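Local coordinates for putative phenazine biosynthesis PhzC/PhzF protein (Clostridium difficile, PDB 4DUN), which belongs to the PhzF family of the diaminopimelate epimerase clan and probably acts as an isomerase, though its substrate is not established, at residues E113-E118 and D242-I247; T185-R190 and N209-W214. One frame throughout, in Å; residues are numbered along the deposited sequence. Where two conformers were deposited one is given.

Contact 1. Residues E113-E118 and D242-I247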
ATOM      1  N   GLU A 113     -12.547 -23.254   5.371  1.00 17.71           N
ATOM      2  CA  GLU A 113     -12.139 -23.820   6.649  1.00 17.56           C
ATOM      3  C   GLU A 113     -10.673 -24.205   6.784  1.00 19.89           C
ATOM      4  O   GLU A 113     -10.105 -24.841   5.904  1.00 17.74           O
ATOM      5  CB  GLU A 113     -12.982 -25.066   6.951  1.00 19.52           C
ATOM      6  CG  GLU A 113     -14.478 -24.875   6.783  1.00 25.45           C
ATOM      7  CD  GLU A 113     -15.267 -26.144   7.050  1.00 31.80           C
ATOM      8  OE1 GLU A 113     -14.726 -27.242   6.825  1.00 27.90           O
ATOM      9  OE2 GLU A 113     -16.428 -26.035   7.476  1.00 25.47           O
ATOM     10  N   MET A 114     -10.081 -23.816   7.906  1.00 16.57           N
ATOM     11  CA  MET A 114      -8.680 -24.152   8.184  1.00 16.80           C
ATOM     12  C   MET A 114      -8.584 -24.728   9.594  1.00 21.22           C
ATOM     13  O   MET A 114      -9.137 -24.166  10.545  1.00 19.97           O
ATOM     14  CB  MET A 114      -7.766 -22.921   8.014  1.00 18.87           C
ATOM     15  CG  MET A 114      -7.918 -22.249   6.654  1.00 23.65           C
ATOM     16  SD  MET A 114      -6.909 -20.755   6.377  1.00 27.81           S
ATOM     17  CE  MET A 114      -7.613 -19.631   7.548  1.00 25.46           C
ATOM     18  N   ILE A 115      -7.889 -25.862   9.721  1.00 17.44           N
ATOM     19  CA  ILE A 115      -7.759 -26.573  10.987  1.00 17.76           C
ATOM     20  C   ILE A 115      -6.382 -26.288  11.550  1.00 21.31           C
ATOM     21  O   ILE A 115      -5.366 -26.499  10.884  1.00 19.31           O
ATOM     22  CB  ILE A 115      -8.061 -28.091  10.834  1.00 21.64           C
ATOM     23  CG1 ILE A 115      -9.541 -28.297  10.438  1.00 22.84           C
ATOM     24  CG2 ILE A 115      -7.723 -28.852  12.147  1.00 21.37           C
ATOM     25  CD1 ILE A 115      -9.937 -29.734  10.038  1.00 28.75           C
ATOM     26  N   PHE A 116      -6.365 -25.727  12.764  0.50 18.91           N
ATOM     27  CA  PHE A 116      -5.160 -25.282  13.472  0.50 20.00           C
ATOM     28  C   PHE A 116      -5.001 -26.002  14.818  0.50 24.32           C
ATOM     29  O   PHE A 116      -6.001 -26.463  15.356  0.50 22.88           O
ATOM     30  CB  PHE A 116      -5.275 -23.753  13.721  0.50 21.52           C
ATOM     31  CG  PHE A 116      -5.087 -22.772  12.573  0.50 22.01           C
ATOM     32  CD1 PHE A 116      -4.777 -23.216  11.290  0.50 24.70           C
ATOM     33  CD2 PHE A 116      -5.189 -21.401  12.786  0.50 23.05           C
ATOM     34  CE1 PHE A 116      -4.593 -22.310  10.241  0.50 24.39           C
ATOM     35  CE2 PHE A 116      -4.998 -20.493  11.736  0.50 25.46           C
ATOM     36  CZ  PHE A 116      -4.695 -20.956  10.473  0.50 23.31           C
ATOM     37  N   PRO A 117      -3.782 -26.087  15.417  1.00 24.20           N
ATOM     38  CA  PRO A 117      -3.661 -26.718  16.744  1.00 24.88           C
ATOM     39  C   PRO A 117      -4.328 -25.851  17.816  1.00 28.29           C
ATOM     40  O   PRO A 117      -4.312 -24.623  17.713  1.00 27.50           O
ATOM     41  CB  PRO A 117      -2.142 -26.800  16.944  1.00 27.27           C
ATOM     42  CG  PRO A 117      -1.613 -25.633  16.191  1.00 31.84           C
ATOM     43  CD  PRO A 117      -2.462 -25.588  14.949  1.00 26.72           C
ATOM     44  N   GLU A 118      -4.985 -26.492  18.789  1.00 18.05           N
ATOM     45  CA  GLU A 118      -5.606 -25.818  19.925  1.00 17.99           C
ATOM     46  C   GLU A 118      -4.487 -25.472  20.894  1.00 23.01           C
ATOM     47  O   GLU A 118      -3.664 -26.333  21.198  1.00 23.35           O
ATOM     48  CB  GLU A 118      -6.663 -26.728  20.569  1.00 20.36           C
ATOM     49  CG  GLU A 118      -7.313 -26.094  21.786  1.00 27.39           C
ATOM     50  CD  GLU A 118      -8.637 -26.720  22.159  1.00 49.45           C
ATOM     51  OE1 GLU A 118      -8.647 -27.931  22.465  1.00 40.17           O
ATOM     52  OE2 GLU A 118      -9.668 -26.012  22.109  1.00 56.05           O
ATOM     53  N   ASP A 242      -9.466 -33.752  18.556  1.00 40.31           N
ATOM     54  CA  ASP A 242      -8.044 -34.099  18.745  1.00 38.38           C
ATOM     55  C   ASP A 242      -7.133 -32.894  19.076  1.00 35.59           C
ATOM     56  O   ASP A 242      -6.035 -32.774  18.516  1.00 35.01           O
ATOM     57  CB  ASP A 242      -7.547 -34.773  17.444  1.00 41.35           C
ATOM     58  CG  ASP A 242      -7.924 -34.018  16.164  1.00 56.58           C
ATOM     59  OD1 ASP A 242      -8.608 -32.967  16.265  1.00 56.19           O
ATOM     60  OD2 ASP A 242      -7.549 -34.488  15.061  1.00 66.44           O
ATOM     61  N   ASN A 243      -7.576 -32.015  19.992  1.00 28.10           N
ATOM     62  CA  ASN A 243      -6.835 -30.801  20.382  1.00 26.61           C
ATOM     63  C   ASN A 243      -6.569 -29.923  19.149  1.00 26.60           C
ATOM     64  O   ASN A 243      -5.454 -29.428  18.938  1.00 25.83           O
ATOM     65  CB  ASN A 243      -5.539 -31.098  21.146  1.00 28.98           C
ATOM     66  CG  ASN A 243      -5.725 -31.927  22.399  1.00 50.80           C
ATOM     67  OD1 ASN A 243      -5.020 -32.914  22.622  1.00 51.56           O
ATOM     68  ND2 ASN A 243      -6.690 -31.568  23.232  1.00 40.90           N
ATOM     69  N   THR A 244      -7.597 -29.768  18.315  1.00 22.14           N
ATOM     70  CA  THR A 244      -7.513 -28.865  17.168  1.00 20.81           C
ATOM     71  C   THR A 244      -8.705 -27.955  17.204  1.00 23.41           C
ATOM     72  O   THR A 244      -9.671 -28.215  17.931  1.00 23.74           O
ATOM     73  CB  THR A 244      -7.392 -29.591  15.801  1.00 25.93           C
ATOM     74  OG1 THR A 244      -8.579 -30.340  15.531  1.00 26.42           O
ATOM     75  CG2 THR A 244      -6.121 -30.457  15.679  1.00 28.05           C
ATOM     76  N   VAL A 245      -8.639 -26.881  16.418  1.00 17.97           N
ATOM     77  CA  VAL A 245      -9.719 -25.921  16.280  1.00 17.33           C
ATOM     78  C   VAL A 245      -9.959 -25.669  14.799  1.00 22.08           C
ATOM     79  O   VAL A 245      -9.028 -25.765  13.989  1.00 21.65           O
ATOM     80  CB  VAL A 245      -9.470 -24.586  17.060  1.00 20.14           C
ATOM     81  CG1 VAL A 245      -9.370 -24.806  18.581  1.00 20.64           C
ATOM     82  CG2 VAL A 245      -8.238 -23.849  16.542  1.00 19.89           C
ATOM     83  N   LYS A 246     -11.207 -25.347  14.437  1.00 17.73           N
ATOM     84  CA  LYS A 246     -11.530 -24.981  13.075  1.00 17.18           C
ATOM     85  C   LYS A 246     -11.783 -23.471  13.040  1.00 21.38           C
ATOM     86  O   LYS A 246     -12.533 -22.942  13.874  1.00 21.53           O
ATOM     87  CB  LYS A 246     -12.749 -25.763  12.551  1.00 19.01           C
ATOM     88  CG  LYS A 246     -12.971 -25.572  11.049  1.00 23.88           C
ATOM     89  CD  LYS A 246     -14.334 -26.113  10.583  1.00 35.53           C
ATOM     90  CE  LYS A 246     -14.397 -27.613  10.461  1.00 50.06           C
ATOM     91  NZ  LYS A 246     -15.733 -28.050   9.969  1.00 62.55           N
ATOM     92  N   ILE A 247     -11.109 -22.787  12.111  1.00 17.43           N
ATOM     93  CA  ILE A 247     -11.226 -21.351  11.868  1.00 18.38           C
ATOM     94  C   ILE A 247     -11.765 -21.214  10.452  1.00 23.15           C
ATOM     95  O   ILE A 247     -11.177 -21.776   9.521  1.00 21.35           O
ATOM     96  CB  ILE A 247      -9.844 -20.681  12.118  1.00 22.46           C
ATOM     97  CG1 ILE A 247      -9.672 -20.526  13.654  1.00 24.09           C
ATOM     98  CG2 ILE A 247      -9.691 -19.309  11.411  1.00 25.67           C
ATOM     99  CD1 ILE A 247      -8.367 -20.955  14.186  1.00 34.15           C
TER
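Phe116, Val245, Ile247 and Met114 form the apolar centre, all on one face of an antiparallel strand pair. Ile247 CD1 reaches diagonally to the Phe116 ring and meets CD2 at 3.5 Å, the two side chains crossing at about a right angle. Val245 CG2 rests against Phe116 CB at 4.1 Å. Four backbone bonds hold this row in register, two between Met114 and Ile247 and two between Phe116 and Val245. All four lie nearly along the C=O axes; the straightest is Ile247 N to Met114 O, 2.9 Å at 174°. Beyond the strand end, Glu118 N binds Asn243 O at 3.0 Å from above the carbonyl plane. On the face that carries Ile115 and Lys246, Ile115 CG2 reaches obliquely across to Thr244 CB, 3.7 Å away. At the polar edge, Lys246 bends at its third torsion (chi3 -77°), which brings NZ to Glu113. The salt bridge is long, 3.3 Å from Lys246 NZ to Glu113 OE2, and its bonds are weak. The firmer partner of Glu113 OE2 is Asn108 ND2, which hydrogen-bonds to it. Strands 101-108 and 233-239 flank the pair, and helix 207-218 packs on the Val245 and Ile247 side.

Contact 2. Residues T185-R190 and N209-W214; sequences TDFVSR and NLIPYW
The indole of Trp214 is enclosed on two faces. Phe187 lies on one, and Tyr213 CE2 sits 3.7 Å above the centre of the other. Trp214 CD1 lies in plane at the edge of the Tyr213 ring and, with Leu210 O, over one face of the Phe187 ring. The Phe187 ring and the Trp214 five-membered ring form an offset stack, with planes at 13° and centroids 4.2 Å apart. The overlap is tight, Phe187 CG standing 3.3 Å from Trp214 CD1. Phe187 CB lies almost on the normal of the five-membered ring and makes a CH-pi contact. With Phe187 CG in the crowded position (chi1 63°) and Trp214 CG anti to its carbonyl carbon, the rings come nearly parallel. The far end of the Phe187 ring meets the previous helical turn, where CE2 touches Leu210 CB at 3.6 Å. Further along the strand, Ser189 OG approaches Leu210 CD1 at 3.5 Å. No hydrogen bond joins the two segments. The buried indole N-H is satisfied instead by Thr179 of neighbouring strand 176-181. This is helix-on-sheet core packing, consistent with a PhzF lobe in which strands wrap a central helix, here 207-218.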
ATOM      1  N   THR A 185     -21.488 -10.940  19.036  1.00 27.16           N
ATOM      2  CA  THR A 185     -20.724 -12.180  18.837  1.00 25.19           C
ATOM      3  C   THR A 185     -20.355 -12.785  20.184  1.00 27.18           C
ATOM      4  O   THR A 185     -20.549 -12.134  21.211  1.00 27.29           O
ATOM      5  CB  THR A 185     -19.452 -11.879  18.005  1.00 28.21           C
ATOM      6  OG1 THR A 185     -18.624 -10.950  18.714  1.00 25.83           O
ATOM      7  CG2 THR A 185     -19.764 -11.356  16.596  1.00 24.16           C
ATOM      8  N   ASP A 186     -19.819 -14.018  20.197  1.00 21.84           N
ATOM      9  CA  ASP A 186     -19.414 -14.652  21.453  1.00 21.54           C
ATOM     10  C   ASP A 186     -18.259 -13.908  22.090  1.00 24.30           C
ATOM     11  O   ASP A 186     -18.274 -13.676  23.305  1.00 22.55           O
ATOM     12  CB  ASP A 186     -19.054 -16.132  21.241  1.00 22.29           C
ATOM     13  CG  ASP A 186     -20.271 -16.925  20.877  1.00 26.91           C
ATOM     14  OD1 ASP A 186     -21.092 -17.195  21.780  1.00 27.08           O
ATOM     15  OD2 ASP A 186     -20.447 -17.211  19.679  1.00 25.25           O
ATOM     16  N   PHE A 187     -17.248 -13.535  21.275  1.00 19.81           N
ATOM     17  CA  PHE A 187     -16.097 -12.799  21.760  1.00 17.31           C
ATOM     18  C   PHE A 187     -15.540 -11.934  20.668  1.00 21.09           C
ATOM     19  O   PHE A 187     -15.866 -12.121  19.490  1.00 20.58           O
ATOM     20  CB  PHE A 187     -15.013 -13.720  22.357  1.00 17.80           C
ATOM     21  CG  PHE A 187     -14.358 -14.712  21.425  1.00 17.80           C
ATOM     22  CD1 PHE A 187     -14.867 -15.995  21.284  1.00 20.70           C
ATOM     23  CD2 PHE A 187     -13.190 -14.378  20.739  1.00 18.61           C
ATOM     24  CE1 PHE A 187     -14.211 -16.941  20.495  1.00 21.68           C
ATOM     25  CE2 PHE A 187     -12.530 -15.320  19.949  1.00 19.00           C
ATOM     26  CZ  PHE A 187     -13.053 -16.594  19.821  1.00 18.62           C
ATOM     27  N   VAL A 188     -14.702 -10.965  21.068  1.00 17.50           N
ATOM     28  CA  VAL A 188     -14.091 -10.025  20.147  1.00 17.60           C
ATOM     29  C   VAL A 188     -12.631  -9.904  20.462  1.00 19.34           C
ATOM     30  O   VAL A 188     -12.218 -10.195  21.591  1.00 17.83           O
ATOM     31  CB  VAL A 188     -14.777  -8.619  20.171  1.00 21.79           C
ATOM     32  CG1 VAL A 188     -16.232  -8.687  19.709  1.00 21.99           C
ATOM     33  CG2 VAL A 188     -14.668  -7.947  21.553  1.00 22.00           C
ATOM     34  N   SER A 189     -11.858  -9.419  19.500  1.00 15.84           N
ATOM     35  CA  SER A 189     -10.426  -9.155  19.712  1.00 15.52           C
ATOM     36  C   SER A 189      -9.913  -8.148  18.697  1.00 18.86           C
ATOM     37  O   SER A 189     -10.595  -7.825  17.730  1.00 18.06           O
ATOM     38  CB  SER A 189      -9.583 -10.432  19.657  1.00 16.36           C
ATOM     39  OG  SER A 189      -9.478 -10.931  18.328  1.00 18.28           O
ATOM     40  N   ARG A 190      -8.760  -7.589  18.996  1.00 15.49           N
ATOM     41  CA  ARG A 190      -7.963  -6.738  18.126  1.00 15.52           C
ATOM     42  C   ARG A 190      -6.528  -7.220  18.290  1.00 19.52           C
ATOM     43  O   ARG A 190      -6.132  -7.624  19.391  1.00 19.63           O
ATOM     44  CB  ARG A 190      -8.125  -5.248  18.418  1.00 15.79           C
ATOM     45  CG  ARG A 190      -9.499  -4.707  17.992  1.00 18.51           C
ATOM     46  CD  ARG A 190      -9.714  -3.320  18.520  1.00 18.52           C
ATOM     47  NE  ARG A 190      -8.871  -2.351  17.827  1.00 21.31           N
ATOM     48  CZ  ARG A 190      -8.620  -1.124  18.264  1.00 30.85           C
ATOM     49  NH1 ARG A 190      -9.146  -0.695  19.416  1.00 20.37           N
ATOM     50  NH2 ARG A 190      -7.843  -0.313  17.560  1.00 21.85           N
ATOM     51  N   ASN A 209      -5.466 -19.634  20.409  1.00 18.90           N
ATOM     52  CA  ASN A 209      -5.549 -19.357  21.840  1.00 19.13           C
ATOM     53  C   ASN A 209      -6.934 -18.906  22.249  1.00 21.30           C
ATOM     54  O   ASN A 209      -7.403 -19.290  23.315  1.00 21.17           O
ATOM     55  CB  ASN A 209      -4.580 -18.246  22.259  1.00 23.03           C
ATOM     56  CG  ASN A 209      -3.141 -18.376  21.832  1.00 32.86           C
ATOM     57  OD1 ASN A 209      -2.537 -17.391  21.417  1.00 26.07           O
ATOM     58  ND2 ASN A 209      -2.525 -19.546  22.010  1.00 25.10           N
ATOM     59  N   LEU A 210      -7.550 -18.005  21.461  1.00 18.42           N
ATOM     60  CA  LEU A 210      -8.818 -17.391  21.846  1.00 17.82           C
ATOM     61  C   LEU A 210      -9.944 -18.398  21.903  1.00 20.43           C
ATOM     62  O   LEU A 210     -10.772 -18.312  22.815  1.00 20.09           O
ATOM     63  CB  LEU A 210      -9.188 -16.211  20.915  1.00 18.20           C
ATOM     64  CG  LEU A 210      -8.256 -14.987  20.986  1.00 21.92           C
ATOM     65  CD1 LEU A 210      -8.593 -13.987  19.873  1.00 22.39           C
ATOM     66  CD2 LEU A 210      -8.300 -14.294  22.393  1.00 20.73           C
ATOM     67  N   ILE A 211      -9.956 -19.379  20.978  1.00 15.61           N
ATOM     68  CA  ILE A 211     -11.017 -20.397  20.932  1.00 15.24           C
ATOM     69  C   ILE A 211     -10.992 -21.260  22.221  1.00 21.30           C
ATOM     70  O   ILE A 211     -12.029 -21.269  22.888  1.00 20.50           O
ATOM     71  CB  ILE A 211     -10.994 -21.249  19.649  1.00 17.69           C
ATOM     72  CG1 ILE A 211     -11.354 -20.364  18.403  1.00 17.84           C
ATOM     73  CG2 ILE A 211     -11.919 -22.469  19.779  1.00 18.67           C
ATOM     74  CD1 ILE A 211     -11.098 -21.064  17.045  1.00 19.05           C
ATOM     75  N   PRO A 212      -9.888 -21.964  22.625  1.00 18.80           N
ATOM     76  CA  PRO A 212      -9.957 -22.751  23.877  1.00 19.47           C
ATOM     77  C   PRO A 212     -10.253 -21.864  25.078  1.00 22.93           C
ATOM     78  O   PRO A 212     -11.001 -22.279  25.965  1.00 23.40           O
ATOM     79  CB  PRO A 212      -8.564 -23.397  23.990  1.00 20.89           C
ATOM     80  CG  PRO A 212      -7.673 -22.565  23.099  1.00 24.03           C
ATOM     81  CD  PRO A 212      -8.572 -22.122  21.972  1.00 19.78           C
ATOM     82  N   TYR A 213      -9.701 -20.655  25.104  1.00 19.61           N
ATOM     83  CA  TYR A 213      -9.968 -19.772  26.230  1.00 20.15           C
ATOM     84  C   TYR A 213     -11.433 -19.355  26.389  1.00 23.33           C
ATOM     85  O   TYR A 213     -11.989 -19.485  27.465  1.00 22.70           O
ATOM     86  CB  TYR A 213      -9.099 -18.513  26.178  1.00 21.80           C
ATOM     87  CG  TYR A 213      -9.500 -17.544  27.257  1.00 24.99           C
ATOM     88  CD1 TYR A 213      -9.052 -17.703  28.556  1.00 28.11           C
ATOM     89  CD2 TYR A 213     -10.379 -16.516  26.994  1.00 26.42           C
ATOM     90  CE1 TYR A 213      -9.450 -16.835  29.560  1.00 28.66           C
ATOM     91  CE2 TYR A 213     -10.782 -15.652  27.977  1.00 28.53           C
ATOM     92  CZ  TYR A 213     -10.317 -15.807  29.263  1.00 38.14           C
ATOM     93  OH  TYR A 213     -10.738 -14.932  30.241  1.00 38.16           O
ATOM     94  N   TRP A 214     -12.073 -18.921  25.308  1.00 19.51           N
ATOM     95  CA  TRP A 214     -13.479 -18.531  25.379  1.00 20.16           C
ATOM     96  C   TRP A 214     -14.404 -19.744  25.416  1.00 24.44           C
ATOM     97  O   TRP A 214     -15.473 -19.665  26.034  1.00 23.71           O
ATOM     98  CB  TRP A 214     -13.838 -17.563  24.249  1.00 18.63           C
ATOM     99  CG  TRP A 214     -13.274 -16.187  24.469  1.00 18.92           C
ATOM    100  CD1 TRP A 214     -12.245 -15.599  23.791  1.00 20.96           C
ATOM    101  CD2 TRP A 214     -13.678 -15.248  25.480  1.00 19.46           C
ATOM    102  NE1 TRP A 214     -12.030 -14.326  24.269  1.00 20.59           N
ATOM    103  CE2 TRP A 214     -12.867 -14.101  25.331  1.00 22.87           C
ATOM    104  CE3 TRP A 214     -14.651 -15.267  26.495  1.00 21.68           C
ATOM    105  CZ2 TRP A 214     -12.997 -12.983  26.158  1.00 22.72           C
ATOM    106  CZ3 TRP A 214     -14.769 -14.161  27.321  1.00 23.36           C
ATOM    107  CH2 TRP A 214     -13.973 -13.023  27.130  1.00 23.37           C
TER

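Helix 207-218 joins the two contacts, whose centres lie about 14 Å apart. Contact 2 uses mainly Leu210 and Trp214; Ile211 serves both, touching Phe187 as well as Val245 and Ile247. Ile211 CD1 packs on Ile247 CG1 at 3.7 Å, and Ile211 CG2 on Val245 CG1 at 3.7 Å. Pro212 CB meets Glu118 OE2 of contact 1 at 3.4 Å. Strands 187-193 and 244-259 thus pack on the same helix. Both contacts lie away from Glu47, the predicted active-site residue. The Phe116 side chain is about 4 Å from a bound sulfate, probably from crystallisation. The nickel ion is about 10 Å from the side chain of Phe116 and about 13 Å from that of Ser189.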